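Local coordinates for putative methyltransferase (Porphyromonas gingivalis, PDB 3LL7), which is of unproven function but is probably a methyltransferase, joining a methyltransferase-like domain to ferredoxin-like and THUMP-like domains, at residues Ile258-Asn262 with His298-Ala304; Ala363-Asn369 with Lys389-Thr395. All coordinates share one frame; numbering follows the deposited sequence.

Interaction 1: Ile258-Asn262 with His298-Ala304; sequences IHAIN and HTALLKA. With FMT (formic acid), chain E; FMT (formic acid), chain I.
Asn-262 lays its CB over the centre of one face of the His-298 ring, a CH-pi contact 3.5 Å from CB to the ring centroid. The two side chains run past one another head to tail, the amide plane turned 33° from the ring. With CG anti to the backbone N (chi1 -173°), the amide of Asn-262 continues past the ring: ND2 donates to one formic acid, and OD1 takes a bond from a water also held by Thr-299 OG1. Leu-301 CD1 lies off-centre over the opposite face of the imidazole. His-298 is the N-cap of helix 299-304, its ND1 accepting a weak capping bond in the ring plane from Ala-300 N (3.3 Å). A second formic acid, probably from the crystallisation liquor like the first, has its O1 at the ring edge and accepts from Asn-262 N through O2 (3.1 Å). The helix belongs to the ferredoxin-like domain and packs roughly antiparallel on strand 258-262 of the large mixed sheet, the axes of the two short segments 155° and 6.9 Å apart. Small side chains permit this approach: Ala-260 CB meets Leu-301 CD2 at 3.9 Å and Ala-304 CB at 4.0 Å, while Ala-300 CB sits 3.4 Å from Ile-261 O. At the far end Ile-258 turns its CG2 branch onto the CB of Ala-304, close to Phe-274 of the adjoining strand.

Interaction 2: Ala363-Asn369 with Lys389-Thr395; sequences ASISCRN and KTLMGTT. With EDO (1,2-ethanediol), chain B; FMT (formic acid), chain J.
Strands 364-368 and 389-395 are the parallel pair of a beta-alpha-beta unit in the THUMP-like domain, linked through helix 374-381. The bonds alternate along the pair: Ser-364 N to Lys-389 O, Leu-391 N to Ser-364 O, Ser-366 N to Leu-391 O, Gly-393 N to Ser-366 O and Arg-368 N to Gly-393 O, the last 2.8 Å and almost straight at 170°. Beyond Arg-368 N, hydroxyls take over. Thr-394 OG1 donates in the carbonyl plane to Arg-368 O (2.7 Å); a chi1 of -168° turns it away from its own N and across to the neighbouring strand. Thr-395 OG1, also bonded to Lys-401 NZ, reaches Asn-369 O at 2.6 Å from above the carbonyl plane. The side chain of Asn-369 passes at a slant across that of Thr-395, its ND2, which Ser-323 OG also bonds, lying 3.6 Å from Thr-395 CB. On the face carrying Ser-366 and Arg-368, selenomethionine Met-392 bends at chi2 and chi3, bringing CE to 3.6 Å from Ser-366 CB and SE to 3.9 Å from Arg-368 CG. The arginine's NE continues to a salt bridge with Glu-296. At the start of the pair, a water joins Ser-364 OG to Lys-389 O. On the other face, Ile-365 CG1 lies 4.2 Å from Leu-391 CB. Helix 374-381 packs there through Leu-377, while Leu-325 of strand 323-328 meets Met-392 and Thr-394 on the opposite face. Strand 364-368 is outermost in the seven-stranded sheet, and strand 401-408 flanks 389-395 antiparallel.

Overall arrangement
The two contacts follow one another along the chain, with interaction 1 complete before interaction 2 begins, and their centres lie about 20 Å apart. They involve different sheets: strand 258-263 belongs to the ten-stranded mixed sheet, whereas both strands of interaction 2 belong to the seven-stranded one. Helix 299-304 follows directly on strand 293-297 of that second sheet, so interaction 1 packs a helix attached to the second sheet against the first, while interaction 2 builds the outer end of the second. The regions also meet directly, Leu-302 CD1 packing 3.4 Å from Arg-368 NH1. The ferredoxin-like and THUMP-like ranges of this putative methyltransferase share the seven-stranded sheet.

Interaction 1: Ile258-Asn262 with His298-Ala304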
ATOM      1  N   ILE A 258      11.492  11.850   1.935  1.00  9.14           N
ATOM      2  CA  ILE A 258      10.212  11.158   2.019  1.00  7.85           C
ATOM      3  C   ILE A 258       9.502  11.322   0.689  1.00  7.60           C
ATOM      4  O   ILE A 258       9.282  12.462   0.227  1.00  7.58           O
ATOM      5  CB  ILE A 258       9.350  11.724   3.161  1.00  6.80           C
ATOM      6  CG1 ILE A 258      10.122  11.612   4.503  1.00  8.58           C
ATOM      7  CG2 ILE A 258       8.020  10.998   3.270  1.00  5.73           C
ATOM      8  CD1 ILE A 258       9.535  12.492   5.600  1.00 14.06           C
ATOM      9  N   HIS A 259       9.113  10.193   0.091  1.00  7.36           N
ATOM     10  CA  HIS A 259       8.364  10.200  -1.161  1.00  8.33           C
ATOM     11  C   HIS A 259       6.906   9.851  -0.899  1.00  9.72           C
ATOM     12  O   HIS A 259       6.612   8.751  -0.381  1.00 10.87           O
ATOM     13  CB  HIS A 259       8.900   9.121  -2.109  1.00  8.16           C
ATOM     14  CG  HIS A 259      10.291   9.361  -2.596  1.00  9.47           C
ATOM     15  ND1 HIS A 259      11.349   9.652  -1.760  1.00 12.49           N
ATOM     16  CD2 HIS A 259      10.795   9.336  -3.851  1.00  8.01           C
ATOM     17  CE1 HIS A 259      12.449   9.793  -2.483  1.00 10.65           C
ATOM     18  NE2 HIS A 259      12.136   9.603  -3.752  1.00 11.43           N
ATOM     19  N   ALA A 260       5.993  10.740  -1.292  1.00  8.68           N
ATOM     20  CA  ALA A 260       4.570  10.463  -1.122  1.00  8.79           C
ATOM     21  C   ALA A 260       4.022  10.208  -2.488  1.00  9.51           C
ATOM     22  O   ALA A 260       4.131  11.066  -3.381  1.00  9.16           O
ATOM     23  CB  ALA A 260       3.849  11.661  -0.430  1.00  9.68           C
ATOM     24  N   ILE A 261       3.461   9.018  -2.690  1.00  9.09           N
ATOM     25  CA  ILE A 261       3.003   8.709  -4.035  1.00 10.12           C
ATOM     26  C   ILE A 261       1.651   8.039  -4.037  1.00  9.72           C
ATOM     27  O   ILE A 261       1.371   7.201  -3.189  1.00  8.59           O
ATOM     28  CB  ILE A 261       4.032   7.926  -4.834  1.00 12.06           C
ATOM     29  CG1 ILE A 261       3.686   8.000  -6.361  1.00 14.93           C
ATOM     30  CG2 ILE A 261       4.171   6.527  -4.288  1.00 12.30           C
ATOM     31  CD1 ILE A 261       4.898   7.817  -7.291  1.00 17.02           C
ATOM     32  N   ASN A 262       0.818   8.432  -4.987  1.00  8.88           N
ATOM     33  CA  ASN A 262      -0.507   7.878  -5.091  1.00  7.67           C
ATOM     34  C   ASN A 262      -0.566   7.176  -6.421  1.00  8.75           C
ATOM     35  O   ASN A 262      -0.679   7.838  -7.438  1.00  7.94           O
ATOM     36  CB  ASN A 262      -1.571   9.002  -5.010  1.00  7.61           C
ATOM     37  CG  ASN A 262      -2.984   8.474  -4.943  1.00  9.19           C
ATOM     38  OD1 ASN A 262      -3.244   7.458  -4.307  1.00 11.49           O
ATOM     39  ND2 ASN A 262      -3.928   9.176  -5.602  1.00  8.20           N
ATOM     40  N   HIS A 298      -4.179  13.789  -1.371  1.00  9.63           N
ATOM     41  CA  HIS A 298      -4.396  12.333  -1.303  1.00  9.57           C
ATOM     42  C   HIS A 298      -3.861  11.721  -0.007  1.00  9.23           C
ATOM     43  O   HIS A 298      -3.160  12.379   0.775  1.00  8.58           O
ATOM     44  CB  HIS A 298      -3.896  11.620  -2.555  1.00  9.84           C
ATOM     45  CG  HIS A 298      -2.428  11.771  -2.824  1.00 10.34           C
ATOM     46  ND1 HIS A 298      -1.450  11.327  -1.958  1.00 11.66           N
ATOM     47  CD2 HIS A 298      -1.778  12.251  -3.910  1.00 12.92           C
ATOM     48  CE1 HIS A 298      -0.258  11.552  -2.490  1.00 11.93           C
ATOM     49  NE2 HIS A 298      -0.432  12.109  -3.675  1.00 10.20           N
ATOM     50  N   THR A 299      -4.195  10.463   0.233  1.00  8.76           N
ATOM     51  CA  THR A 299      -3.903   9.833   1.520  1.00  8.52           C
ATOM     52  C   THR A 299      -2.419   9.666   1.818  1.00  7.32           C
ATOM     53  O   THR A 299      -2.019   9.670   2.991  1.00  6.27           O
ATOM     54  CB  THR A 299      -4.610   8.458   1.661  1.00  8.59           C
ATOM     55  OG1 THR A 299      -4.215   7.568   0.615  1.00  9.70           O
ATOM     56  CG2 THR A 299      -6.156   8.668   1.626  1.00 11.47           C
ATOM     57  N   ALA A 300      -1.614   9.516   0.776  1.00  6.33           N
ATOM     58  CA  ALA A 300      -0.168   9.338   0.981  1.00  7.29           C
ATOM     59  C   ALA A 300       0.448  10.657   1.453  1.00  7.12           C
ATOM     60  O   ALA A 300       1.332  10.653   2.336  1.00  6.30           O
ATOM     61  CB  ALA A 300       0.521   8.832  -0.301  1.00  6.86           C
ATOM     62  N   LEU A 301      -0.000  11.774   0.885  1.00  7.00           N
ATOM     63  CA  LEU A 301       0.466  13.082   1.371  1.00  8.20           C
ATOM     64  C   LEU A 301       0.127  13.306   2.843  1.00  8.15           C
ATOM     65  O   LEU A 301       0.948  13.768   3.611  1.00  8.36           O
ATOM     66  CB  LEU A 301      -0.100  14.234   0.563  1.00  7.67           C
ATOM     67  CG  LEU A 301       0.766  14.513  -0.665  1.00 14.29           C
ATOM     68  CD1 LEU A 301       0.024  15.410  -1.572  1.00 16.12           C
ATOM     69  CD2 LEU A 301       2.135  15.159  -0.271  1.00 10.80           C
ATOM     70  N   LEU A 302      -1.119  12.985   3.199  1.00  8.39           N
ATOM     71  CA  LEU A 302      -1.578  13.092   4.579  1.00  8.93           C
ATOM     72  C   LEU A 302      -0.750  12.238   5.541  1.00  9.60           C
ATOM     73  O   LEU A 302      -0.327  12.718   6.589  1.00  9.36           O
ATOM     74  CB  LEU A 302      -3.070  12.714   4.664  1.00  9.58           C
ATOM     75  CG  LEU A 302      -4.045  13.706   4.017  1.00 13.15           C
ATOM     76  CD1 LEU A 302      -5.472  13.097   3.982  1.00 15.33           C
ATOM     77  CD2 LEU A 302      -4.035  15.039   4.728  1.00 15.47           C
ATOM     78  N   LYS A 303      -0.525  10.978   5.182  1.00  8.16           N
ATOM     79  CA  LYS A 303       0.246  10.078   6.030  1.00  7.90           C
ATOM     80  C   LYS A 303       1.708  10.549   6.157  1.00  8.39           C
ATOM     81  O   LYS A 303       2.299  10.416   7.227  1.00  8.39           O
ATOM     82  CB  LYS A 303       0.208   8.657   5.454  1.00  7.61           C
ATOM     83  CG  LYS A 303       1.149   7.670   6.171  1.00  5.97           C
ATOM     84  CD  LYS A 303       0.735   7.385   7.629  1.00  8.60           C
ATOM     85  CE  LYS A 303       1.750   6.499   8.318  1.00  9.31           C
ATOM     86  NZ  LYS A 303       1.345   6.170   9.729  1.00  9.80           N
ATOM     87  N   ALA A 304       2.285  11.058   5.056  1.00  7.84           N
ATOM     88  CA  ALA A 304       3.696  11.525   5.044  1.00  9.25           C
ATOM     89  C   ALA A 304       3.875  12.780   5.887  1.00  9.41           C
ATOM     90  O   ALA A 304       4.962  13.055   6.358  1.00 10.16           O
ATOM     91  CB  ALA A 304       4.157  11.805   3.586  1.00  6.86           C
TER
HETATM   92  C   FMT E 504       1.363  12.142  -5.998  1.00 35.33           C
HETATM   93  O1  FMT E 504       2.087  12.636  -5.110  1.00 34.57           O
HETATM   94  O2  FMT E 504       1.497  11.024  -6.528  1.00 35.99           O
HETATM   95  C   FMT I 509      -2.972  11.862  -7.485  1.00 45.11           C
HETATM   96  O1  FMT I 509      -2.222  12.833  -7.589  1.00 45.82           O
HETATM   97  O2  FMT I 509      -3.951  11.859  -6.746  1.00 44.96           O
HETATM   98  O   HOH W   1      -5.029   8.006  -2.072  1.00 28.72           O

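Interaction 2: Ala363-Asn369 with Lys389-Thr395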
ATOM      1  N   ALA A 363     -25.368  14.887  -3.161  1.00  8.90           N
ATOM      2  CA  ALA A 363     -23.924  15.156  -3.093  1.00  9.66           C
ATOM      3  C   ALA A 363     -23.136  14.067  -2.400  1.00  9.84           C
ATOM      4  O   ALA A 363     -23.655  13.364  -1.564  1.00 10.56           O
ATOM      5  CB  ALA A 363     -23.652  16.493  -2.371  1.00  8.79           C
ATOM      6  N   SER A 364     -21.854  13.964  -2.747  1.00  9.67           N
ATOM      7  CA  SER A 364     -20.881  13.260  -1.928  1.00 10.22           C
ATOM      8  C   SER A 364     -20.587  14.176  -0.751  1.00  9.15           C
ATOM      9  O   SER A 364     -20.732  15.383  -0.869  1.00  8.89           O
ATOM     10  CB  SER A 364     -19.582  13.043  -2.726  1.00 10.91           C
ATOM     11  OG  SER A 364     -19.871  12.203  -3.848  1.00 14.42           O
ATOM     12  N   ILE A 365     -20.228  13.596   0.390  1.00  8.41           N
ATOM     13  CA  ILE A 365     -19.898  14.410   1.586  1.00  8.68           C
ATOM     14  C   ILE A 365     -18.525  14.028   2.110  1.00  8.76           C
ATOM     15  O   ILE A 365     -18.222  12.819   2.271  1.00  9.23           O
ATOM     16  CB  ILE A 365     -20.949  14.246   2.682  1.00  7.51           C
ATOM     17  CG1 ILE A 365     -22.280  14.838   2.159  1.00  9.35           C
ATOM     18  CG2 ILE A 365     -20.490  14.948   4.032  1.00  8.05           C
ATOM     19  CD1 ILE A 365     -23.521  14.471   3.021  1.00 10.98           C
ATOM     20  N   SER A 366     -17.715  15.055   2.380  1.00  8.85           N
ATOM     21  CA  SER A 366     -16.396  14.863   2.981  1.00  7.77           C
ATOM     22  C   SER A 366     -16.251  15.822   4.158  1.00  9.40           C
ATOM     23  O   SER A 366     -16.993  16.818   4.265  1.00  9.06           O
ATOM     24  CB  SER A 366     -15.283  15.100   1.930  1.00  9.82           C
ATOM     25  OG  SER A 366     -15.256  14.028   0.980  1.00 10.40           O
ATOM     26  N   CYS A 367     -15.330  15.495   5.060  1.00  9.02           N
ATOM     27  CA  CYS A 367     -15.009  16.370   6.188  1.00  9.69           C
ATOM     28  C   CYS A 367     -13.505  16.445   6.391  1.00  9.23           C
ATOM     29  O   CYS A 367     -12.800  15.411   6.247  1.00  9.72           O
ATOM     30  CB  CYS A 367     -15.674  15.840   7.458  1.00 10.63           C
ATOM     31  SG  CYS A 367     -17.446  16.051   7.416  1.00 13.08           S
ATOM     32  N   ARG A 368     -13.016  17.651   6.654  1.00  8.68           N
ATOM     33  CA  ARG A 368     -11.606  17.893   7.002  1.00  9.30           C
ATOM     34  C   ARG A 368     -11.582  18.917   8.102  1.00  9.82           C
ATOM     35  O   ARG A 368     -11.544  20.130   7.812  1.00 10.11           O
ATOM     36  CB  ARG A 368     -10.766  18.416   5.817  1.00 10.02           C
ATOM     37  CG  ARG A 368     -10.628  17.448   4.632  1.00 10.51           C
ATOM     38  CD  ARG A 368      -9.666  16.322   4.975  1.00 10.22           C
ATOM     39  NE  ARG A 368      -9.637  15.327   3.913  1.00 10.14           N
ATOM     40  CZ  ARG A 368      -9.144  14.110   4.051  1.00 15.51           C
ATOM     41  NH1 ARG A 368      -8.606  13.737   5.223  1.00 12.51           N
ATOM     42  NH2 ARG A 368      -9.176  13.268   3.013  1.00 16.37           N
ATOM     43  N   ASN A 369     -11.555  18.420   9.339  1.00  9.87           N
ATOM     44  CA  ASN A 369     -11.609  19.222  10.570  1.00 10.69           C
ATOM     45  C   ASN A 369     -13.005  19.831  10.764  1.00 10.23           C
ATOM     46  O   ASN A 369     -13.284  20.978  10.366  1.00 10.38           O
ATOM     47  CB  ASN A 369     -10.485  20.271  10.591  1.00 11.34           C
ATOM     48  CG  ASN A 369     -10.358  20.969  11.922  1.00 10.01           C
ATOM     49  OD1 ASN A 369     -10.893  20.498  12.937  1.00 13.11           O
ATOM     50  ND2 ASN A 369      -9.655  22.103  11.940  1.00  8.12           N
ATOM     51  N   LYS A 389     -21.443  16.756  -7.325  1.00 13.23           N
ATOM     52  CA  LYS A 389     -21.042  17.781  -6.363  1.00 12.89           C
ATOM     53  C   LYS A 389     -20.585  17.152  -5.054  1.00 11.28           C
ATOM     54  O   LYS A 389     -20.958  16.020  -4.729  1.00 11.37           O
ATOM     55  CB  LYS A 389     -22.219  18.723  -6.058  1.00 13.44           C
ATOM     56  CG  LYS A 389     -22.920  19.363  -7.271  1.00 16.37           C
ATOM     57  CD  LYS A 389     -22.014  20.263  -8.068  1.00 18.56           C
ATOM     58  CE  LYS A 389     -22.764  20.962  -9.234  1.00 22.05           C
ATOM     59  NZ  LYS A 389     -23.644  22.081  -8.789  1.00 21.67           N
ATOM     60  N   THR A 390     -19.829  17.912  -4.274  1.00 11.20           N
ATOM     61  CA  THR A 390     -19.379  17.493  -2.952  1.00 10.83           C
ATOM     62  C   THR A 390     -19.703  18.581  -1.938  1.00 11.54           C
ATOM     63  O   THR A 390     -19.461  19.763  -2.200  1.00 11.67           O
ATOM     64  CB  THR A 390     -17.871  17.244  -2.952  1.00 11.66           C
ATOM     65  OG1 THR A 390     -17.590  16.149  -3.825  1.00 11.28           O
ATOM     66  CG2 THR A 390     -17.329  16.908  -1.538  1.00 11.28           C
ATOM     67  N   LEU A 391     -20.240  18.169  -0.775  1.00  9.48           N
ATOM     68  CA  LEU A 391     -20.365  19.074   0.373  1.00 10.08           C
ATOM     69  C   LEU A 391     -19.212  18.742   1.300  1.00  9.51           C
ATOM     70  O   LEU A 391     -19.022  17.570   1.645  1.00  8.88           O
ATOM     71  CB  LEU A 391     -21.708  18.883   1.071  1.00 10.29           C
ATOM     72  CG  LEU A 391     -22.913  19.625   0.500  1.00 15.45           C
ATOM     73  CD1 LEU A 391     -24.237  19.034   1.088  1.00 19.13           C
ATOM     74  CD2 LEU A 391     -22.736  21.137   0.833  1.00 15.11           C
HETATM   75  N   MSE A 392     -18.431  19.756   1.665  1.00  8.35           N
HETATM   76  CA  MSE A 392     -17.206  19.569   2.452  1.00  8.46           C
HETATM   77  C   MSE A 392     -17.322  20.322   3.775  1.00  7.62           C
HETATM   78  O   MSE A 392     -17.459  21.556   3.808  1.00  9.13           O
HETATM   79  CB  MSE A 392     -15.967  20.079   1.661  1.00  7.37           C
HETATM   80  CG  MSE A 392     -14.677  20.171   2.516  1.00  7.98           C
HETATM   81 SE   MSE A 392     -13.889  18.437   2.813  0.75  9.42          SE
HETATM   82  CE  MSE A 392     -13.326  18.028   1.025  1.00 10.40           C
ATOM     83  N   GLY A 393     -17.247  19.615   4.886  1.00  9.09           N
ATOM     84  CA  GLY A 393     -17.257  20.319   6.188  1.00  8.94           C
ATOM     85  C   GLY A 393     -15.814  20.577   6.591  1.00  9.67           C
ATOM     86  O   GLY A 393     -15.007  19.669   6.554  1.00 11.28           O
ATOM     87  N   THR A 394     -15.504  21.802   6.996  1.00  9.19           N
ATOM     88  CA  THR A 394     -14.135  22.156   7.349  1.00  8.69           C
ATOM     89  C   THR A 394     -14.137  23.383   8.249  1.00  8.55           C
ATOM     90  O   THR A 394     -15.218  23.875   8.616  1.00  8.67           O
ATOM     91  CB  THR A 394     -13.259  22.323   6.067  1.00  8.20           C
ATOM     92  OG1 THR A 394     -11.856  22.387   6.417  1.00  9.51           O
ATOM     93  CG2 THR A 394     -13.665  23.547   5.267  1.00 10.54           C
ATOM     94  N   THR A 395     -12.928  23.838   8.596  1.00  7.21           N
ATOM     95  CA  THR A 395     -12.717  24.945   9.524  1.00  7.91           C
ATOM     96  C   THR A 395     -11.719  25.903   8.913  1.00  7.81           C
ATOM     97  O   THR A 395     -10.629  25.479   8.444  1.00  8.22           O
ATOM     98  CB  THR A 395     -12.165  24.428  10.855  1.00  8.26           C
ATOM     99  OG1 THR A 395     -13.042  23.419  11.368  1.00  9.36           O
ATOM    100  CG2 THR A 395     -12.047  25.583  11.890  1.00  8.73           C
TER
HETATM  101  C1  EDO B 501     -11.662  14.939  10.542  1.00 35.52           C
HETATM  102  O1  EDO B 501     -10.838  15.575   9.576  1.00 29.80           O
HETATM  103  C2  EDO B 501     -12.821  15.858  10.897  1.00 32.16           C
HETATM  104  O2  EDO B 501     -12.664  16.338  12.224  1.00 29.91           O
HETATM  105  C   FMT J 510      -9.382  23.102  15.411  1.00 38.69           C
HETATM  106  O1  FMT J 510     -10.279  23.483  14.654  1.00 38.13           O
HETATM  107  O2  FMT J 510      -8.694  22.095  15.226  1.00 38.81           O
HETATM  108  O   HOH W   2     -20.209  13.807  -5.903  1.00 20.27           O